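Local coordinates for protein phytanoyl-CoA dioxygenase (Streptomyces malaysiense, PDB 6ZYL) that is a non-heme monooxygenase that catalyses the beta-hydroxylation of thioholgamide, probably as an iron- and 2-oxoglutarate-dependent enzyme, at residues N277-Y280 with S281-R285. Residues are numbered along the deposited sequence; the frame is centred on the assembly and turned at random.
Sequences NDFY and SAVTR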
ATOM      1  N   ASN A 277     -21.576  -2.604   3.883  1.00 27.90           N
ATOM      2  CA  ASN A 277     -21.777  -4.009   4.222  1.00 28.58           C
ATOM      3  C   ASN A 277     -20.673  -4.879   3.639  1.00 28.51           C
ATOM      4  O   ASN A 277     -20.139  -5.760   4.323  1.00 28.11           O
ATOM      5  CB  ASN A 277     -23.147  -4.476   3.730  1.00 31.28           C
ATOM      6  CG  ASN A 277     -24.291  -3.780   4.443  1.00 32.75           C
ATOM      7  OD1 ASN A 277     -24.116  -3.224   5.528  1.00 35.85           O
ATOM      8  ND2 ASN A 277     -25.470  -3.803   3.834  1.00 38.73           N
ATOM      9  N   ASP A 278     -20.317  -4.649   2.372  1.00 29.09           N
ATOM     10  CA  ASP A 278     -19.203  -5.380   1.779  1.00 31.86           C
ATOM     11  C   ASP A 278     -17.888  -5.040   2.466  1.00 28.01           C
ATOM     12  O   ASP A 278     -17.006  -5.899   2.579  1.00 26.69           O
ATOM     13  CB  ASP A 278     -19.108  -5.076   0.284  1.00 39.29           C
ATOM     14  CG  ASP A 278     -20.273  -5.638  -0.504  1.00 46.28           C
ATOM     15  OD1 ASP A 278     -20.930  -6.582  -0.016  1.00 47.60           O
ATOM     16  OD2 ASP A 278     -20.533  -5.133  -1.615  1.00 57.97           O
ATOM     17  N   PHE A 279     -17.739  -3.792   2.920  1.00 27.81           N
ATOM     18  CA  PHE A 279     -16.540  -3.381   3.643  1.00 27.08           C
ATOM     19  C   PHE A 279     -16.395  -4.164   4.942  1.00 24.80           C
ATOM     20  O   PHE A 279     -15.346  -4.764   5.206  1.00 20.76           O
ATOM     21  CB  PHE A 279     -16.608  -1.871   3.897  1.00 25.24           C
ATOM     22  CG  PHE A 279     -15.501  -1.337   4.758  1.00 26.05           C
ATOM     23  CD1 PHE A 279     -14.302  -0.934   4.196  1.00 26.40           C
ATOM     24  CD2 PHE A 279     -15.670  -1.215   6.127  1.00 27.23           C
ATOM     25  CE1 PHE A 279     -13.285  -0.433   4.987  1.00 25.60           C
ATOM     26  CE2 PHE A 279     -14.658  -0.718   6.923  1.00 27.78           C
ATOM     27  CZ  PHE A 279     -13.465  -0.324   6.353  1.00 25.00           C
ATOM     28  N   TYR A 280     -17.447  -4.180   5.764  1.00 25.02           N
ATOM     29  CA  TYR A 280     -17.411  -4.959   6.998  1.00 24.62           C
ATOM     30  C   TYR A 280     -17.023  -6.405   6.717  1.00 25.28           C
ATOM     31  O   TYR A 280     -16.190  -6.991   7.417  1.00 24.45           O
ATOM     32  CB  TYR A 280     -18.773  -4.906   7.694  1.00 23.84           C
ATOM     33  CG  TYR A 280     -19.254  -3.518   8.039  1.00 22.24           C
ATOM     34  CD1 TYR A 280     -18.357  -2.516   8.388  1.00 24.72           C
ATOM     35  CD2 TYR A 280     -20.607  -3.209   8.021  1.00 25.26           C
ATOM     36  CE1 TYR A 280     -18.796  -1.244   8.706  1.00 27.16           C
ATOM     37  CE2 TYR A 280     -21.055  -1.940   8.339  1.00 29.98           C
ATOM     38  CZ  TYR A 280     -20.145  -0.962   8.681  1.00 31.28           C
ATOM     39  OH  TYR A 280     -20.587   0.304   8.997  1.00 35.11           O
ATOM     40  N   SER A 281     -17.626  -6.999   5.686  1.00 23.64           N
ATOM     41  CA  SER A 281     -17.339  -8.392   5.358  1.00 25.28           C
ATOM     42  C   SER A 281     -15.891  -8.565   4.916  1.00 23.77           C
ATOM     43  O   SER A 281     -15.201  -9.494   5.354  1.00 23.68           O
ATOM     44  CB  SER A 281     -18.300  -8.872   4.268  1.00 25.69           C
ATOM     45  OG  SER A 281     -18.119 -10.250   3.998  1.00 43.93           O
ATOM     46  N   ALA A 282     -15.410  -7.674   4.048  1.00 23.37           N
ATOM     47  CA  ALA A 282     -14.062  -7.829   3.508  1.00 23.86           C
ATOM     48  C   ALA A 282     -13.002  -7.576   4.573  1.00 18.80           C
ATOM     49  O   ALA A 282     -11.984  -8.277   4.619  1.00 21.24           O
ATOM     50  CB  ALA A 282     -13.863  -6.888   2.320  1.00 21.55           C
ATOM     51  N   VAL A 283     -13.214  -6.579   5.432  1.00 20.83           N
ATOM     52  CA  VAL A 283     -12.231  -6.287   6.471  1.00 22.47           C
ATOM     53  C   VAL A 283     -12.217  -7.397   7.513  1.00 22.01           C
ATOM     54  O   VAL A 283     -11.148  -7.838   7.954  1.00 22.86           O
ATOM     55  CB  VAL A 283     -12.511  -4.914   7.110  1.00 22.45           C
ATOM     56  CG1 VAL A 283     -11.552  -4.663   8.268  1.00 22.05           C
ATOM     57  CG2 VAL A 283     -12.397  -3.812   6.069  1.00 23.60           C
ATOM     58  N   THR A 284     -13.397  -7.862   7.930  1.00 21.71           N
ATOM     59  CA  THR A 284     -13.461  -8.988   8.855  1.00 21.21           C
ATOM     60  C   THR A 284     -12.696 -10.184   8.301  1.00 19.92           C
ATOM     61  O   THR A 284     -11.912 -10.822   9.010  1.00 20.76           O
ATOM     62  CB  THR A 284     -14.919  -9.369   9.124  1.00 21.29           C
ATOM     63  OG1 THR A 284     -15.600  -8.281   9.763  1.00 23.28           O
ATOM     64  CG2 THR A 284     -14.992 -10.605  10.012  1.00 23.32           C
ATOM     65  N   ARG A 285     -12.916 -10.494   7.021  1.00 20.92           N
ATOM     66  CA  ARG A 285     -12.206 -11.594   6.377  1.00 22.07           C
ATOM     67  C   ARG A 285     -10.700 -11.379   6.431  1.00 20.95           C
ATOM     68  O   ARG A 285      -9.941 -12.296   6.767  1.00 24.18           O
ATOM     69  CB  ARG A 285     -12.688 -11.719   4.931  1.00 25.01           C
ATOM     70  CG  ARG A 285     -12.020 -12.792   4.098  1.00 25.53           C
ATOM     71  CD  ARG A 285     -12.571 -12.758   2.664  1.00 24.41           C
ATOM     72  NE  ARG A 285     -14.019 -12.954   2.641  1.00 26.94           N
ATOM     73  CZ  ARG A 285     -14.901 -12.056   2.209  1.00 28.11           C
ATOM     74  NH1 ARG A 285     -14.498 -10.883   1.741  1.00 22.57           N
ATOM     75  NH2 ARG A 285     -16.195 -12.338   2.244  1.00 26.03           N
TER
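The carbonyl oxygen of Tyr280 is gripped twice by Thr284, one helical turn further on. Thr284 N donates to Tyr280 O at 3.0 Å, the usual i to i+4 bond, while Thr284 OG1 donates to Tyr280 O at 2.7 Å from the opposite face of the carbonyl plane. The threonine hydroxyl bends back this way because OG1 stands anti to its own carbonyl carbon (chi1 -63°), beside the backbone N. The same backbone pattern joins Ser281 N to Asn277 O, Ala282 N to Asp278 O and, at 2.8 Å, Val283 N to Phe279 O. On the inward side of the helix, Val283 CG2 sits almost over the centre of the Phe279 ring, 3.7 Å from its centroid and 13° off the ring normal, a CH-pi contact. With CG anti to the backbone N (chi1 174°), beside the carbonyl carbon, the Phe279 ring reaches forward along the helix to this methyl. Were Phe279 shortened to an alanine, Val283 CG2 would probably lose the ring face it rests on and a gap would open toward Val82. Val283 also touches Tyr73, and Ala282 packs on Leu81 and Glu264; Asp278 and Arg285 form salt bridges with Arg265 and Glu247. Helix 273-295, the last of the chain, is thus amphipathic here: apolar side chains dock it on neighbouring loops, whereas the Thr284 hydroxyl satisfies itself on the helix backbone.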